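ADP-ribosylglycohydrolase (PDB 2YZV) belongs to the ADP-ribosylglycohydrolase family, whose members are compact, all-helical proteins, and carries magnesium ions at a site rich in aspartates. Local coordinates at residues D58-L69 with M132-Y141; L147-A155 with L165-R176. All coordinates share one frame; numbering follows the deposited sequence.

Contact 1 of 2, residues D58-L69 with M132-Y141. With MG (magnesium ion), chain C.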
loop_
_atom_site.group_PDB
_atom_site.type_symbol
_atom_site.label_atom_id
_atom_site.label_comp_id
_atom_site.label_asym_id
_atom_site.label_seq_id
_atom_site.Cartn_x
_atom_site.Cartn_y
_atom_site.Cartn_z
ATOM N N ASP A 58 1.981 8.105 3.280
ATOM C CA ASP A 58 1.461 6.881 2.679
ATOM C C ASP A 58 -0.050 6.861 2.860
ATOM O O ASP A 58 -0.814 6.781 1.893
ATOM C CB ASP A 58 2.045 5.642 3.368
ATOM C CG ASP A 58 3.549 5.549 3.237
ATOM O OD1 ASP A 58 4.245 6.512 3.613
ATOM O OD2 ASP A 58 4.037 4.501 2.766
ATOM N N THR A 59 -0.473 6.931 4.115
ATOM C CA THR A 59 -1.886 6.910 4.440
ATOM C C THR A 59 -2.595 8.180 3.965
ATOM O O THR A 59 -3.748 8.123 3.530
ATOM C CB THR A 59 -2.090 6.719 5.961
ATOM O OG1 THR A 59 -1.439 5.511 6.379
ATOM C CG2 THR A 59 -3.566 6.620 6.299
ATOM N N SER A 60 -1.914 9.321 4.028
ATOM C CA SER A 60 -2.526 10.571 3.582
ATOM C C SER A 60 -2.969 10.464 2.126
ATOM O O SER A 60 -4.094 10.832 1.778
ATOM C CB SER A 60 -1.544 11.733 3.732
ATOM O OG SER A 60 -1.209 11.935 5.093
ATOM N N GLN A 61 -2.087 9.947 1.278
ATOM C CA GLN A 61 -2.414 9.794 -0.132
ATOM C C GLN A 61 -3.507 8.752 -0.340
ATOM O O GLN A 61 -4.363 8.910 -1.212
ATOM C CB GLN A 61 -1.163 9.419 -0.927
ATOM C CG GLN A 61 -0.251 10.602 -1.192
ATOM C CD GLN A 61 1.012 10.205 -1.922
ATOM O OE1 GLN A 61 0.972 9.429 -2.875
ATOM N NE2 GLN A 61 2.144 10.741 -1.482
ATOM N N ALA A 62 -3.478 7.687 0.456
ATOM C CA ALA A 62 -4.488 6.643 0.354
ATOM C C ALA A 62 -5.856 7.247 0.660
ATOM O O ALA A 62 -6.847 6.916 0.007
ATOM C CB ALA A 62 -4.180 5.506 1.331
ATOM N N LEU A 63 -5.902 8.138 1.646
ATOM C CA LEU A 63 -7.156 8.786 2.024
ATOM C C LEU A 63 -7.640 9.712 0.915
ATOM O O LEU A 63 -8.836 9.775 0.629
ATOM C CB LEU A 63 -6.987 9.573 3.329
ATOM C CG LEU A 63 -6.784 8.720 4.587
ATOM C CD1 LEU A 63 -6.498 9.611 5.781
ATOM C CD2 LEU A 63 -8.031 7.885 4.840
ATOM N N CYS A 64 -6.709 10.434 0.299
ATOM C CA CYS A 64 -7.050 11.342 -0.790
ATOM C C CYS A 64 -7.623 10.562 -1.963
ATOM O O CYS A 64 -8.649 10.941 -2.533
ATOM C CB CYS A 64 -5.811 12.106 -1.255
ATOM S SG CYS A 64 -5.236 13.342 -0.084
ATOM N N LEU A 65 -6.946 9.475 -2.324
ATOM C CA LEU A 65 -7.391 8.633 -3.426
ATOM C C LEU A 65 -8.767 8.064 -3.114
ATOM O O LEU A 65 -9.644 8.038 -3.976
ATOM C CB LEU A 65 -6.393 7.494 -3.664
ATOM C CG LEU A 65 -6.752 6.441 -4.718
ATOM C CD1 LEU A 65 -6.942 7.098 -6.081
ATOM C CD2 LEU A 65 -5.642 5.400 -4.788
ATOM N N ALA A 66 -8.953 7.615 -1.874
ATOM C CA ALA A 66 -10.228 7.053 -1.446
ATOM C C ALA A 66 -11.352 8.068 -1.651
ATOM O O ALA A 66 -12.391 7.744 -2.225
ATOM C CB ALA A 66 -10.155 6.642 0.028
ATOM N N GLU A 67 -11.140 9.294 -1.186
ATOM C CA GLU A 67 -12.162 10.324 -1.332
ATOM C C GLU A 67 -12.411 10.665 -2.796
ATOM O O GLU A 67 -13.549 10.906 -3.194
ATOM C CB GLU A 67 -11.771 11.581 -0.550
ATOM C CG GLU A 67 -11.612 11.335 0.942
ATOM C CD GLU A 67 -11.706 12.605 1.762
ATOM O OE1 GLU A 67 -10.989 13.578 1.450
ATOM O OE2 GLU A 67 -12.501 12.626 2.726
ATOM N N SER A 68 -11.350 10.682 -3.595
ATOM C CA SER A 68 -11.486 10.984 -5.017
ATOM C C SER A 68 -12.353 9.939 -5.720
ATOM O O SER A 68 -13.241 10.281 -6.506
ATOM C CB SER A 68 -10.106 11.040 -5.678
ATOM O OG SER A 68 -10.201 11.420 -7.044
ATOM N N LEU A 69 -12.099 8.664 -5.434
ATOM C CA LEU A 69 -12.850 7.572 -6.049
ATOM C C LEU A 69 -14.332 7.624 -5.692
ATOM O O LEU A 69 -15.197 7.405 -6.541
ATOM C CB LEU A 69 -12.266 6.222 -5.618
ATOM C CG LEU A 69 -10.846 5.925 -6.111
ATOM C CD1 LEU A 69 -10.302 4.677 -5.429
ATOM C CD2 LEU A 69 -10.862 5.749 -7.619
ATOM N N MET A 132 2.079 2.255 -1.819
ATOM C CA MET A 132 1.625 2.629 -0.483
ATOM C C MET A 132 0.191 3.117 -0.378
ATOM O O MET A 132 -0.383 3.117 0.713
ATOM C CB MET A 132 2.548 3.710 0.084
ATOM C CG MET A 132 2.481 5.017 -0.678
ATOM S SD MET A 132 3.582 6.290 -0.033
ATOM C CE MET A 132 2.745 7.773 -0.609
ATOM N N ARG A 133 -0.395 3.515 -1.502
ATOM C CA ARG A 133 -1.747 4.067 -1.507
ATOM C C ARG A 133 -2.768 3.270 -2.318
ATOM O O ARG A 133 -3.912 3.701 -2.460
ATOM C CB ARG A 133 -1.692 5.492 -2.072
ATOM C CG ARG A 133 -1.317 5.511 -3.564
ATOM C CD ARG A 133 -0.998 6.903 -4.113
ATOM N NE ARG A 133 -0.687 6.818 -5.541
ATOM C CZ ARG A 133 0.316 7.456 -6.138
ATOM N NH1 ARG A 133 1.123 8.244 -5.438
ATOM N NH2 ARG A 133 0.523 7.289 -7.436
ATOM N N LEU A 134 -2.359 2.112 -2.826
ATOM C CA LEU A 134 -3.201 1.275 -3.685
ATOM C C LEU A 134 -4.564 0.732 -3.229
ATOM O O LEU A 134 -5.547 0.852 -3.962
ATOM C CB LEU A 134 -2.378 0.086 -4.188
ATOM C CG LEU A 134 -2.153 -0.117 -5.691
ATOM C CD1 LEU A 134 -2.087 -1.611 -5.959
ATOM C CD2 LEU A 134 -3.268 0.507 -6.515
ATOM N N ALA A 135 -4.623 0.126 -2.044
ATOM C CA ALA A 135 -5.855 -0.482 -1.529
ATOM C C ALA A 135 -7.194 0.166 -1.902
ATOM O O ALA A 135 -8.099 -0.521 -2.381
ATOM C CB ALA A 135 -5.763 -0.636 -0.012
ATOM N N PRO A 136 -7.348 1.480 -1.685
ATOM C CA PRO A 136 -8.626 2.120 -2.033
ATOM C C PRO A 136 -9.112 1.825 -3.457
ATOM O O PRO A 136 -10.308 1.604 -3.681
ATOM C CB PRO A 136 -8.336 3.602 -1.816
ATOM C CG PRO A 136 -7.352 3.581 -0.687
ATOM C CD PRO A 136 -6.416 2.460 -1.097
ATOM N N LEU A 137 -8.191 1.818 -4.414
ATOM C CA LEU A 137 -8.556 1.552 -5.801
ATOM C C LEU A 137 -9.122 0.152 -5.975
ATOM O O LEU A 137 -10.144 -0.033 -6.641
ATOM C CB LEU A 137 -7.347 1.720 -6.723
ATOM C CG LEU A 137 -7.574 1.343 -8.190
ATOM C CD1 LEU A 137 -8.670 2.209 -8.792
ATOM C CD2 LEU A 137 -6.277 1.525 -8.961
ATOM N N VAL A 138 -8.457 -0.838 -5.386
ATOM C CA VAL A 138 -8.919 -2.218 -5.511
ATOM C C VAL A 138 -10.239 -2.441 -4.774
ATOM O O VAL A 138 -11.088 -3.214 -5.228
ATOM C CB VAL A 138 -7.849 -3.212 -4.993
ATOM C CG1 VAL A 138 -8.365 -4.643 -5.096
ATOM C CG2 VAL A 138 -6.568 -3.062 -5.809
ATOM N N LEU A 139 -10.424 -1.765 -3.644
ATOM C CA LEU A 139 -11.667 -1.925 -2.893
ATOM C C LEU A 139 -12.882 -1.511 -3.716
ATOM O O LEU A 139 -13.917 -2.177 -3.682
ATOM C CB LEU A 139 -11.629 -1.100 -1.602
ATOM C CG LEU A 139 -11.280 -1.849 -0.312
ATOM C CD1 LEU A 139 -9.915 -2.504 -0.418
ATOM C CD2 LEU A 139 -11.309 -0.869 0.845
ATOM N N ALA A 140 -12.751 -0.415 -4.456
ATOM C CA ALA A 140 -13.862 0.089 -5.261
ATOM C C ALA A 140 -13.954 -0.492 -6.668
ATOM O O ALA A 140 -15.051 -0.653 -7.202
ATOM C CB ALA A 140 -13.795 1.611 -5.337
ATOM N N TYR A 141 -12.817 -0.818 -7.271
ATOM C CA TYR A 141 -12.822 -1.349 -8.632
ATOM C C TYR A 141 -12.378 -2.804 -8.742
ATOM O O TYR A 141 -11.906 -3.248 -9.787
ATOM C CB TYR A 141 -11.955 -0.452 -9.525
ATOM C CG TYR A 141 -12.611 0.873 -9.828
ATOM C CD1 TYR A 141 -13.491 1.005 -10.903
ATOM C CD2 TYR A 141 -12.395 1.984 -9.015
ATOM C CE1 TYR A 141 -14.139 2.203 -11.160
ATOM C CE2 TYR A 141 -13.042 3.194 -9.263
ATOM C CZ TYR A 141 -13.914 3.294 -10.339
ATOM O OH TYR A 141 -14.569 4.476 -10.591
HETATM MG MG MG C . 5.518 7.570 4.611
#

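Contact 2 of 2, residues L147-A155 with L165-R176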
loop_
_atom_site.group_PDB
_atom_site.type_symbol
_atom_site.label_atom_id
_atom_site.label_comp_id
_atom_site.label_asym_id
_atom_site.label_seq_id
_atom_site.Cartn_x
_atom_site.Cartn_y
_atom_site.Cartn_z
ATOM N N LEU A 147 -9.024 -3.498 -14.165
ATOM C CA LEU A 147 -8.426 -3.125 -12.887
ATOM C C LEU A 147 -6.923 -2.886 -12.955
ATOM O O LEU A 147 -6.432 -1.888 -12.427
ATOM C CB LEU A 147 -8.712 -4.189 -11.824
ATOM C CG LEU A 147 -7.972 -3.974 -10.498
ATOM C CD1 LEU A 147 -8.417 -2.665 -9.857
ATOM C CD2 LEU A 147 -8.241 -5.154 -9.567
ATOM N N LEU A 148 -6.186 -3.792 -13.592
ATOM C CA LEU A 148 -4.737 -3.633 -13.671
ATOM C C LEU A 148 -4.342 -2.375 -14.435
ATOM O O LEU A 148 -3.350 -1.722 -14.102
ATOM C CB LEU A 148 -4.088 -4.871 -14.301
ATOM C CG LEU A 148 -4.438 -6.224 -13.667
ATOM C CD1 LEU A 148 -3.513 -7.297 -14.228
ATOM C CD2 LEU A 148 -4.306 -6.159 -12.157
ATOM N N SER A 149 -5.130 -2.028 -15.450
ATOM C CA SER A 149 -4.872 -0.836 -16.247
ATOM C C SER A 149 -5.151 0.414 -15.418
ATOM O O SER A 149 -4.433 1.407 -15.519
ATOM C CB SER A 149 -5.748 -0.841 -17.501
ATOM O OG SER A 149 -5.576 0.359 -18.238
ATOM N N LEU A 150 -6.200 0.368 -14.603
ATOM C CA LEU A 150 -6.532 1.502 -13.750
ATOM C C LEU A 150 -5.418 1.667 -12.722
ATOM O O LEU A 150 -5.053 2.787 -12.363
ATOM C CB LEU A 150 -7.867 1.267 -13.040
ATOM C CG LEU A 150 -9.083 1.111 -13.961
ATOM C CD1 LEU A 150 -10.320 0.790 -13.132
ATOM C CD2 LEU A 150 -9.291 2.395 -14.761
ATOM N N ALA A 151 -4.874 0.546 -12.258
ATOM C CA ALA A 151 -3.790 0.591 -11.275
ATOM C C ALA A 151 -2.558 1.245 -11.889
ATOM O O ALA A 151 -1.873 2.033 -11.233
ATOM C CB ALA A 151 -3.453 -0.818 -10.788
ATOM N N ARG A 152 -2.270 0.920 -13.146
ATOM C CA ARG A 152 -1.118 1.513 -13.814
ATOM C C ARG A 152 -1.332 3.015 -13.952
ATOM O O ARG A 152 -0.418 3.808 -13.725
ATOM C CB ARG A 152 -0.903 0.884 -15.195
ATOM C CG ARG A 152 0.175 1.579 -16.023
ATOM C CD ARG A 152 0.471 0.812 -17.301
ATOM N NE ARG A 152 1.199 -0.423 -17.028
ATOM C CZ ARG A 152 2.469 -0.637 -17.362
ATOM N NH1 ARG A 152 3.165 0.300 -17.992
ATOM N NH2 ARG A 152 3.048 -1.788 -17.056
ATOM N N ARG A 153 -2.545 3.410 -14.325
ATOM C CA ARG A 153 -2.847 4.828 -14.470
ATOM C C ARG A 153 -2.739 5.540 -13.120
ATOM O O ARG A 153 -2.239 6.664 -13.042
ATOM C CB ARG A 153 -4.245 5.004 -15.074
ATOM C CG ARG A 153 -4.300 4.627 -16.551
ATOM C CD ARG A 153 -5.731 4.500 -17.049
ATOM N NE ARG A 153 -6.475 5.750 -16.953
ATOM C CZ ARG A 153 -7.796 5.834 -17.081
ATOM N NH1 ARG A 153 -8.505 4.736 -17.304
ATOM N NH2 ARG A 153 -8.408 7.009 -16.980
ATOM N N ALA A 154 -3.187 4.878 -12.057
ATOM C CA ALA A 154 -3.123 5.464 -10.717
ATOM C C ALA A 154 -1.672 5.659 -10.285
ATOM O O ALA A 154 -1.352 6.587 -9.539
ATOM C CB ALA A 154 -3.854 4.569 -9.717
ATOM N N ALA A 155 -0.792 4.783 -10.748
ATOM C CA ALA A 155 0.616 4.895 -10.403
ATOM C C ALA A 155 1.260 6.010 -11.218
ATOM O O ALA A 155 2.064 6.784 -10.696
ATOM C CB ALA A 155 1.337 3.570 -10.676
ATOM N N LEU A 165 5.398 0.877 -12.281
ATOM C CA LEU A 165 4.086 0.649 -12.867
ATOM C C LEU A 165 3.727 -0.836 -12.779
ATOM O O LEU A 165 2.620 -1.190 -12.381
ATOM C CB LEU A 165 4.070 1.112 -14.329
ATOM C CG LEU A 165 4.424 2.589 -14.521
ATOM C CD1 LEU A 165 4.215 2.979 -15.975
ATOM C CD2 LEU A 165 3.561 3.461 -13.620
ATOM N N GLU A 166 4.672 -1.704 -13.132
ATOM C CA GLU A 166 4.416 -3.142 -13.094
ATOM C C GLU A 166 4.235 -3.660 -11.667
ATOM O O GLU A 166 3.419 -4.548 -11.427
ATOM C CB GLU A 166 5.554 -3.900 -13.780
ATOM C CG GLU A 166 5.716 -3.552 -15.250
ATOM C CD GLU A 166 6.881 -4.273 -15.892
ATOM O OE1 GLU A 166 7.837 -4.609 -15.166
ATOM O OE2 GLU A 166 6.842 -4.491 -17.121
ATOM N N ALA A 167 5.001 -3.121 -10.723
ATOM C CA ALA A 167 4.879 -3.555 -9.334
ATOM C C ALA A 167 3.483 -3.211 -8.823
ATOM O O ALA A 167 2.900 -3.951 -8.031
ATOM C CB ALA A 167 5.936 -2.874 -8.472
ATOM N N THR A 168 2.950 -2.085 -9.287
ATOM C CA THR A 168 1.621 -1.655 -8.880
ATOM C C THR A 168 0.579 -2.622 -9.436
ATOM O O THR A 168 -0.384 -2.972 -8.749
ATOM C CB THR A 168 1.327 -0.219 -9.368
ATOM O OG1 THR A 168 2.328 0.667 -8.847
ATOM C CG2 THR A 168 -0.050 0.241 -8.882
ATOM N N GLU A 169 0.775 -3.061 -10.674
ATOM C CA GLU A 169 -0.153 -4.004 -11.287
ATOM C C GLU A 169 -0.134 -5.327 -10.528
ATOM O O GLU A 169 -1.181 -5.942 -10.307
ATOM C CB GLU A 169 0.208 -4.232 -12.756
ATOM C CG GLU A 169 0.142 -2.966 -13.596
ATOM C CD GLU A 169 0.551 -3.197 -15.036
ATOM O OE1 GLU A 169 1.500 -3.979 -15.263
ATOM O OE2 GLU A 169 -0.064 -2.592 -15.937
ATOM N N VAL A 170 1.057 -5.760 -10.124
ATOM C CA VAL A 170 1.196 -7.004 -9.377
ATOM C C VAL A 170 0.483 -6.877 -8.028
ATOM O O VAL A 170 -0.225 -7.792 -7.611
ATOM C CB VAL A 170 2.690 -7.383 -9.163
ATOM C CG1 VAL A 170 2.800 -8.589 -8.239
ATOM C CG2 VAL A 170 3.338 -7.713 -10.511
ATOM N N LEU A 171 0.643 -5.742 -7.347
ATOM C CA LEU A 171 -0.029 -5.570 -6.062
ATOM C C LEU A 171 -1.546 -5.497 -6.255
ATOM O O LEU A 171 -2.302 -5.987 -5.423
ATOM C CB LEU A 171 0.479 -4.315 -5.335
ATOM C CG LEU A 171 -0.086 -4.099 -3.923
ATOM C CD1 LEU A 171 0.275 -5.277 -3.028
ATOM C CD2 LEU A 171 0.479 -2.812 -3.337
ATOM N N ALA A 172 -1.992 -4.894 -7.352
ATOM C CA ALA A 172 -3.424 -4.805 -7.611
ATOM C C ALA A 172 -3.980 -6.222 -7.735
ATOM O O ALA A 172 -5.035 -6.535 -7.182
ATOM C CB ALA A 172 -3.682 -4.013 -8.891
ATOM N N TRP A 173 -3.258 -7.079 -8.450
ATOM C CA TRP A 173 -3.684 -8.465 -8.630
ATOM C C TRP A 173 -3.715 -9.172 -7.275
ATOM O O TRP A 173 -4.685 -9.851 -6.940
ATOM C CB TRP A 173 -2.723 -9.202 -9.567
ATOM C CG TRP A 173 -3.109 -10.635 -9.791
ATOM C CD1 TRP A 173 -4.036 -11.102 -10.680
ATOM C CD2 TRP A 173 -2.621 -11.781 -9.080
ATOM N NE1 TRP A 173 -4.156 -12.468 -10.567
ATOM C CE2 TRP A 173 -3.300 -12.911 -9.593
ATOM C CE3 TRP A 173 -1.677 -11.965 -8.059
ATOM C CZ2 TRP A 173 -3.067 -14.205 -9.121
ATOM C CZ3 TRP A 173 -1.443 -13.257 -7.588
ATOM C CH2 TRP A 173 -2.140 -14.360 -8.123
ATOM N N LEU A 174 -2.648 -9.002 -6.498
ATOM C CA LEU A 174 -2.555 -9.619 -5.181
ATOM C C LEU A 174 -3.718 -9.224 -4.281
ATOM O O LEU A 174 -4.323 -10.074 -3.623
ATOM C CB LEU A 174 -1.241 -9.224 -4.497
ATOM C CG LEU A 174 0.021 -9.913 -5.016
ATOM C CD1 LEU A 174 1.252 -9.174 -4.505
ATOM C CD2 LEU A 174 0.038 -11.369 -4.563
ATOM N N LEU A 175 -4.031 -7.933 -4.246
ATOM C CA LEU A 175 -5.119 -7.474 -3.401
ATOM C C LEU A 175 -6.464 -8.013 -3.870
ATOM O O LEU A 175 -7.267 -8.445 -3.053
ATOM C CB LEU A 175 -5.142 -5.944 -3.333
ATOM C CG LEU A 175 -3.922 -5.309 -2.653
ATOM C CD1 LEU A 175 -4.151 -3.813 -2.520
ATOM C CD2 LEU A 175 -3.700 -5.932 -1.273
ATOM N N ARG A 176 -6.709 -7.995 -5.177
ATOM C CA ARG A 176 -7.978 -8.507 -5.693
ATOM C C ARG A 176 -8.143 -9.975 -5.307
ATOM O O ARG A 176 -9.190 -10.379 -4.797
ATOM C CB ARG A 176 -8.046 -8.380 -7.216
ATOM C CG ARG A 176 -9.401 -8.802 -7.795
ATOM C CD ARG A 176 -9.363 -8.859 -9.311
ATOM N NE ARG A 176 -8.560 -9.986 -9.779
ATOM C CZ ARG A 176 -8.179 -10.160 -11.039
ATOM N NH1 ARG A 176 -8.524 -9.273 -11.962
ATOM N NH2 ARG A 176 -7.463 -11.223 -11.377
HETATM O O HOH W 1 5.301 -2.765 -18.562
#

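Contact 1 of 2, residues D58-L69 with M132-Y141
M132 packs against D58 and Q61 of helix 57-72; L69, at the other end of that helix segment, reaches L137 and Y141, and R133 fills the ground between. These three bury the most surface. M132 CG sits between the backbone N and the carbonyl carbon (chi1 66°), and the extended chain beyond crosses the D58 side chain at about a right angle, with SD 3.4 Å from D58 OD2. The methyl CE ends 3.2 Å from Q61 NE2, a tight fit for which a flexible, unbranched thioether is well suited. D58 is a metal ligand: OD1 binds a magnesium ion at 1.9 Å, in a site shared with T56 and D253, while OD2 is hydrogen-bonded to T254. The sulfur and methylene groups of M132 thus form an apolar wall beside the carboxylate.

R133 CB lies against the backbone of A62, whose small side chain lets the backbones come close, and its extended chain then passes Q61. NH1 gives a hydrogen bond of 2.8 Å to Q61 OE1, which lies at the guanidinium edge; the amide plane is turned 38° from it. NH2 is bonded to T158 OG1, so both terminal nitrogens of this buried guanidinium have partners.

In this all-helical fold, helices 57-72 and 135-141 run side by side at 27°, and P136 is a knob set into the hole formed by A62, L65, A66 and L69. Its compact ring brings CB to 4.0 Å from A66 CB. One turn on, the branched end of L69 divides its contacts: CD1 packs 3.6 Å from L137 CA, and CD2 approaches Y141 CE2 obliquely at 3.7 Å.

Contact 2 of 2, residues L147-A155 with L165-R176
Two helices of the all-helical ADP-ribosylglycohydrolase fold, 147-156 and 162-179, are joined by a short connection and form a helical hairpin that crosses steeply, at 136° between the segment directions. Small residues allow the axes to approach to 8.4 Å: A151 CB meets A172 CB at 3.7 Å, and the methyl CG2 of T168 lies 3.5 Å from A151 O. T168 suits this buried place because its hydroxyl is bonded back to A164 O within its own helix. Beside it, A155 CB rests 3.7 Å from L165 CD2, while L148 reaches CD2 over the A172 methyl group at the other end.

Along the more open flank, R152 sets off with CG anti to its backbone N (chi1 173°) and bends at chi3, which carries the guanidinium across L165. L165 CB lies 3.8 Å above the plane, over its centre. The edge is given to E169: NE donates an almost straight bond (171°) to OE2 at 2.7 Å, arriving from above the carboxylate plane, and NH2 makes a weak bond to OE1 at 3.2 Å. NH2 also donates to a water that in turn donates to E166 OE2; this oxygen pairs with R162, while E166 OE1 takes the backbone N-H of H199.

With one face against a leucine and one strong and one weak bond to E169, the guanidinium is restrained in rotation, and the neighbouring carboxylates would be expected to stabilise its positive charge.

How the contacts relate
Contact 1 is buried deep in the molecule and reaches a magnesium site at one end; contact 2 is only partly buried, with its salt bridge and water on the more accessible flank. Their centres lie 12 Å apart, and helix 147-156 of the second is the next helix after 135-141 of the first. The two touch directly: L137 CD2 packs against A151 CA, and R133 NH2 probably bonds to A154 O, 2.9 Å away. Chemistry follows place. In contact 1 the polar link is between an arginine and a neutral amide amid nearly parallel helices, whereas contact 2 pairs opposite charges across a steep, alanine-rich crossing.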